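Long-range contact in tryptophan--tRNA ligase (Pyrococcus horikoshii, PDB 3JXE), which catalyses the ATP-dependent attachment of L-tryptophan to tRNA(Trp), releasing AMP and diphosphate: residues B[25-38]-B[51-65]. Residues are numbered along the deposited sequence; the frame is centred on the assembly and turned at random.
Sequences FGTSPLTEDLLEKT and RRKFFFSHRDYDLIL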
# COMPACT_ATOMS: atom_id res chain seq x y z
N PHE B 25 -15.79 -13.94 -19.21
CA PHE B 25 -14.63 -13.11 -18.86
C PHE B 25 -14.18 -12.23 -20.03
O PHE B 25 -13.40 -11.29 -19.84
CB PHE B 25 -13.48 -13.98 -18.35
CG PHE B 25 -13.58 -14.37 -16.90
CD1 PHE B 25 -12.44 -14.55 -16.14
CD2 PHE B 25 -14.82 -14.54 -16.28
CE1 PHE B 25 -12.51 -14.91 -14.80
CE2 PHE B 25 -14.91 -14.90 -14.94
CZ PHE B 25 -13.75 -15.08 -14.20
N GLY B 26 -14.66 -12.54 -21.23
CA GLY B 26 -14.34 -11.77 -22.43
C GLY B 26 -12.96 -12.06 -23.00
O GLY B 26 -12.42 -11.26 -23.75
N THR B 27 -12.40 -13.21 -22.63
CA THR B 27 -11.11 -13.65 -23.14
C THR B 27 -11.28 -14.28 -24.53
O THR B 27 -12.40 -14.46 -25.00
CB THR B 27 -10.42 -14.65 -22.19
OG1 THR B 27 -11.21 -15.85 -22.10
CG2 THR B 27 -10.25 -14.06 -20.80
N SER B 28 -10.16 -14.61 -25.17
CA SER B 28 -10.19 -15.24 -26.49
C SER B 28 -9.51 -16.62 -26.45
O SER B 28 -8.49 -16.78 -25.79
CB SER B 28 -9.55 -14.34 -27.54
OG SER B 28 -8.28 -13.88 -27.12
N PRO B 29 -10.09 -17.61 -27.16
CA PRO B 29 -9.55 -18.98 -27.18
C PRO B 29 -8.16 -19.06 -27.81
O PRO B 29 -7.89 -18.37 -28.80
CB PRO B 29 -10.57 -19.74 -28.04
CG PRO B 29 -11.23 -18.71 -28.87
CD PRO B 29 -11.31 -17.50 -27.99
N LEU B 30 -7.31 -19.90 -27.24
CA LEU B 30 -5.95 -20.10 -27.72
C LEU B 30 -5.97 -20.96 -28.98
O LEU B 30 -5.91 -22.19 -28.90
CB LEU B 30 -5.08 -20.75 -26.64
CG LEU B 30 -3.68 -20.20 -26.35
CD1 LEU B 30 -2.96 -21.13 -25.38
CD2 LEU B 30 -2.85 -19.99 -27.61
N THR B 31 -6.07 -20.31 -30.13
CA THR B 31 -6.24 -20.98 -31.42
C THR B 31 -5.10 -21.94 -31.75
O THR B 31 -3.96 -21.73 -31.34
CB THR B 31 -6.41 -19.98 -32.58
OG1 THR B 31 -5.25 -19.14 -32.68
CG2 THR B 31 -7.65 -19.11 -32.38
N GLU B 32 -5.44 -22.98 -32.50
CA GLU B 32 -4.48 -24.00 -32.96
C GLU B 32 -3.35 -23.37 -33.77
O GLU B 32 -2.23 -23.88 -33.78
CB GLU B 32 -5.20 -25.05 -33.82
CG GLU B 32 -6.46 -25.68 -33.19
CD GLU B 32 -7.69 -24.78 -33.27
OE1 GLU B 32 -7.85 -24.04 -34.27
OE2 GLU B 32 -8.52 -24.82 -32.32
N ASP B 33 -3.65 -22.25 -34.43
CA ASP B 33 -2.68 -21.51 -35.23
C ASP B 33 -1.60 -20.87 -34.36
O ASP B 33 -0.43 -20.86 -34.73
CB ASP B 33 -3.39 -20.43 -36.06
CG ASP B 33 -4.47 -21.00 -36.97
OD1 ASP B 33 -4.41 -20.73 -38.19
OD2 ASP B 33 -5.37 -21.72 -36.47
N LEU B 34 -2.01 -20.33 -33.21
CA LEU B 34 -1.09 -19.67 -32.29
C LEU B 34 -0.08 -20.63 -31.67
O LEU B 34 1.07 -20.26 -31.44
CB LEU B 34 -1.86 -18.92 -31.19
CG LEU B 34 -2.47 -17.56 -31.56
CD1 LEU B 34 -3.50 -17.15 -30.53
CD2 LEU B 34 -1.39 -16.49 -31.71
N LEU B 35 -0.52 -21.86 -31.40
CA LEU B 35 0.35 -22.91 -30.87
C LEU B 35 1.50 -23.23 -31.83
O LEU B 35 2.65 -23.31 -31.42
CB LEU B 35 -0.45 -24.18 -30.56
CG LEU B 35 -1.10 -24.35 -29.18
CD1 LEU B 35 -2.30 -23.44 -28.98
CD2 LEU B 35 -1.51 -25.80 -28.98
N GLU B 36 1.16 -23.40 -33.11
CA GLU B 36 2.15 -23.72 -34.14
C GLU B 36 3.04 -22.53 -34.47
O GLU B 36 4.19 -22.70 -34.88
CB GLU B 36 1.46 -24.25 -35.40
CG GLU B 36 0.72 -25.57 -35.19
CD GLU B 36 -0.27 -25.89 -36.30
OE1 GLU B 36 -0.79 -24.96 -36.94
OE2 GLU B 36 -0.53 -27.10 -36.53
N LYS B 37 2.50 -21.32 -34.29
CA LYS B 37 3.23 -20.07 -34.49
C LYS B 37 4.38 -19.93 -33.48
O LYS B 37 5.46 -19.44 -33.83
CB LYS B 37 2.27 -18.88 -34.40
CG LYS B 37 2.92 -17.50 -34.26
CD LYS B 37 3.33 -16.89 -35.59
CE LYS B 37 3.83 -15.46 -35.39
NZ LYS B 37 4.23 -14.81 -36.67
N THR B 38 4.14 -20.36 -32.25
CA THR B 38 5.15 -20.31 -31.19
C THR B 38 6.26 -21.33 -31.42
O THR B 38 7.44 -21.02 -31.21
CB THR B 38 4.54 -20.56 -29.79
OG1 THR B 38 3.89 -21.84 -29.77
CG2 THR B 38 3.52 -19.50 -29.45
N ARG B 51 0.56 -28.20 -25.84
CA ARG B 51 0.06 -28.96 -26.99
C ARG B 51 -1.21 -29.75 -26.71
O ARG B 51 -2.00 -30.00 -27.62
CB ARG B 51 1.14 -29.86 -27.61
CG ARG B 51 1.88 -30.77 -26.63
CD ARG B 51 2.53 -31.94 -27.37
NE ARG B 51 3.86 -32.26 -26.86
CZ ARG B 51 4.12 -33.08 -25.85
NH1 ARG B 51 3.13 -33.68 -25.20
NH2 ARG B 51 5.37 -33.29 -25.47
N ARG B 52 -1.42 -30.13 -25.45
CA ARG B 52 -2.63 -30.85 -25.06
C ARG B 52 -3.73 -29.90 -24.57
O ARG B 52 -4.74 -30.33 -24.01
CB ARG B 52 -2.33 -31.94 -24.03
CG ARG B 52 -1.50 -33.08 -24.59
CD ARG B 52 -1.34 -34.20 -23.58
NE ARG B 52 -0.19 -35.05 -23.89
CZ ARG B 52 0.33 -35.94 -23.06
NH1 ARG B 52 -0.19 -36.13 -21.85
NH2 ARG B 52 1.38 -36.66 -23.43
N LYS B 53 -3.51 -28.60 -24.80
CA LYS B 53 -4.50 -27.54 -24.56
C LYS B 53 -5.03 -27.45 -23.13
O LYS B 53 -6.23 -27.23 -22.90
CB LYS B 53 -5.64 -27.62 -25.59
CG LYS B 53 -5.23 -27.24 -27.00
CD LYS B 53 -6.29 -27.60 -28.02
CE LYS B 53 -5.82 -27.29 -29.43
NZ LYS B 53 -6.80 -27.74 -30.46
N PHE B 54 -4.13 -27.62 -22.16
CA PHE B 54 -4.45 -27.35 -20.76
C PHE B 54 -4.53 -25.84 -20.58
O PHE B 54 -5.39 -25.34 -19.84
CB PHE B 54 -3.40 -27.96 -19.83
CG PHE B 54 -3.66 -27.70 -18.37
CD1 PHE B 54 -2.79 -26.92 -17.63
CD2 PHE B 54 -4.78 -28.24 -17.74
CE1 PHE B 54 -3.02 -26.67 -16.28
CE2 PHE B 54 -5.02 -28.01 -16.39
CZ PHE B 54 -4.14 -27.22 -15.66
N PHE B 55 -3.64 -25.13 -21.26
CA PHE B 55 -3.79 -23.70 -21.47
C PHE B 55 -4.72 -23.52 -22.66
O PHE B 55 -4.38 -23.85 -23.80
CB PHE B 55 -2.43 -23.05 -21.72
CG PHE B 55 -1.67 -22.74 -20.46
CD1 PHE B 55 -0.94 -23.73 -19.81
CD2 PHE B 55 -1.68 -21.46 -19.92
CE1 PHE B 55 -0.23 -23.45 -18.64
CE2 PHE B 55 -0.98 -21.17 -18.75
CZ PHE B 55 -0.26 -22.17 -18.11
N PHE B 56 -5.91 -23.00 -22.38
CA PHE B 56 -7.01 -22.98 -23.34
C PHE B 56 -7.38 -21.58 -23.80
O PHE B 56 -7.94 -21.41 -24.89
CB PHE B 56 -8.24 -23.67 -22.74
CG PHE B 56 -8.89 -22.89 -21.63
CD1 PHE B 56 -10.12 -22.28 -21.83
CD2 PHE B 56 -8.28 -22.76 -20.38
CE1 PHE B 56 -10.74 -21.56 -20.81
CE2 PHE B 56 -8.88 -22.04 -19.36
CZ PHE B 56 -10.11 -21.44 -19.57
N SER B 57 -7.08 -20.58 -22.97
CA SER B 57 -7.48 -19.20 -23.23
C SER B 57 -6.29 -18.25 -23.19
O SER B 57 -5.27 -18.54 -22.56
CB SER B 57 -8.54 -18.77 -22.21
OG SER B 57 -8.93 -17.43 -22.43
N HIS B 58 -6.43 -17.11 -23.86
CA HIS B 58 -5.37 -16.11 -23.90
C HIS B 58 -5.91 -14.68 -24.01
O HIS B 58 -7.11 -14.47 -24.25
CB HIS B 58 -4.40 -16.39 -25.05
CG HIS B 58 -4.85 -15.85 -26.37
ND1 HIS B 58 -5.71 -16.54 -27.20
CD2 HIS B 58 -4.56 -14.69 -27.01
CE1 HIS B 58 -5.94 -15.83 -28.29
NE2 HIS B 58 -5.25 -14.70 -28.20
N ARG B 59 -5.02 -13.72 -23.82
CA ARG B 59 -5.29 -12.31 -24.08
C ARG B 59 -4.07 -11.71 -24.75
O ARG B 59 -2.96 -11.82 -24.23
CB ARG B 59 -5.59 -11.57 -22.78
CG ARG B 59 -7.01 -11.68 -22.29
CD ARG B 59 -7.37 -10.52 -21.39
NE ARG B 59 -8.79 -10.18 -21.47
CZ ARG B 59 -9.67 -10.43 -20.51
NH1 ARG B 59 -9.29 -11.01 -19.39
NH2 ARG B 59 -10.94 -10.10 -20.67
N ASP B 60 -4.28 -11.09 -25.92
CA ASP B 60 -3.21 -10.42 -26.68
C ASP B 60 -1.93 -11.24 -26.88
O ASP B 60 -0.83 -10.67 -26.99
CB ASP B 60 -2.86 -9.07 -26.03
CG ASP B 60 -3.78 -7.94 -26.46
OD1 ASP B 60 -4.72 -8.19 -27.24
OD2 ASP B 60 -3.55 -6.80 -26.00
N TYR B 61 -2.06 -12.56 -26.92
CA TYR B 61 -0.90 -13.44 -27.08
C TYR B 61 -0.31 -13.35 -28.49
O TYR B 61 0.90 -13.52 -28.68
CB TYR B 61 -1.24 -14.89 -26.72
CG TYR B 61 -0.03 -15.80 -26.71
CD1 TYR B 61 0.93 -15.69 -25.70
CD2 TYR B 61 0.15 -16.76 -27.70
CE1 TYR B 61 2.04 -16.51 -25.69
CE2 TYR B 61 1.26 -17.59 -27.69
CZ TYR B 61 2.21 -17.46 -26.68
OH TYR B 61 3.31 -18.27 -26.66
N ASP B 62 -1.17 -13.07 -29.47
CA ASP B 62 -0.73 -12.81 -30.84
C ASP B 62 0.11 -11.53 -30.93
O ASP B 62 0.97 -11.41 -31.80
CB ASP B 62 -1.93 -12.74 -31.79
CG ASP B 62 -2.97 -11.72 -31.35
OD1 ASP B 62 -3.40 -11.75 -30.18
OD2 ASP B 62 -3.37 -10.89 -32.20
N LEU B 63 -0.14 -10.60 -30.02
CA LEU B 63 0.61 -9.35 -29.94
C LEU B 63 1.94 -9.51 -29.20
O LEU B 63 2.87 -8.73 -29.41
CB LEU B 63 -0.23 -8.24 -29.30
CG LEU B 63 -1.32 -7.56 -30.14
CD1 LEU B 63 -2.61 -8.37 -30.18
CD2 LEU B 63 -1.61 -6.16 -29.59
N ILE B 64 2.03 -10.52 -28.33
CA ILE B 64 3.27 -10.80 -27.59
C ILE B 64 4.31 -11.48 -28.49
O ILE B 64 5.51 -11.31 -28.29
CB ILE B 64 3.01 -11.62 -26.29
CG1 ILE B 64 4.02 -11.25 -25.20
CG2 ILE B 64 3.04 -13.11 -26.55
CD1 ILE B 64 3.53 -10.21 -24.23
N LEU B 65 3.83 -12.25 -29.46
CA LEU B 65 4.69 -12.94 -30.42
C LEU B 65 5.15 -11.99 -31.53
O LEU B 65 6.28 -12.09 -32.00
CB LEU B 65 3.96 -14.14 -31.04
CG LEU B 65 3.61 -15.31 -30.13
CD1 LEU B 65 2.55 -16.17 -30.79
CD2 LEU B 65 4.85 -16.14 -29.80
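Leu35 lays CD2 against the backbone of Arg51 at the end of a short helix, while the guanidinium of Arg51 turns elsewhere, to Asp315. Lys53, the positive-phi residue of the Schellman motif closing that helix, extends its chain across Glu32; NZ stands 3.9 Å from Glu32 OE2, a long salt bridge at the exposed margin. Leu30 CD1 packs on Phe55 CB, and Leu30 N donates a bond to Phe56 O, 2.9 Å away. Ser57 OG, anti to its backbone N (chi1 179°), hydrogen-bonds Thr27 OG1 at 2.8 Å and also His240 ND1. Ser28 and His58 form an antiparallel hydrogen-bonded pair, adding the short strand 28-29 to the edge of the Rossmann-fold sheet of this class I synthetase; strand 55-59 lies between it and strand 237-241, and its Phe56 and Ser57 both face His240 in a classic beta bulge. His58 O accepts bonds from both Ser28 N and Ser28 OG. The imidazole is sandwiched, Ser28 OG over one face and Leu34 CD1 over the other in a CH-pi contact, 3.9 Å from the ring centroid. Arg59 NH2 reaches Phe25 O at 2.9 Å, a bent bond at the C-terminal end of helix 18-25; Thr27 CG2 lies over one face of the Arg59 guanidinium, whose NH1 forms a salt bridge with Asp218. Past the strand, the helix segments 32-38 and 61-65 run nearly parallel, their axes 11.0 Å apart at closest approach and inclined by 20°. Between them Thr38 CG2 meets the edge of the Tyr61 ring near OH, Leu34 CD2 rests on Asp62 CB, and Leu65 CD1 packs against Leu34 CD2 and Lys37 CG.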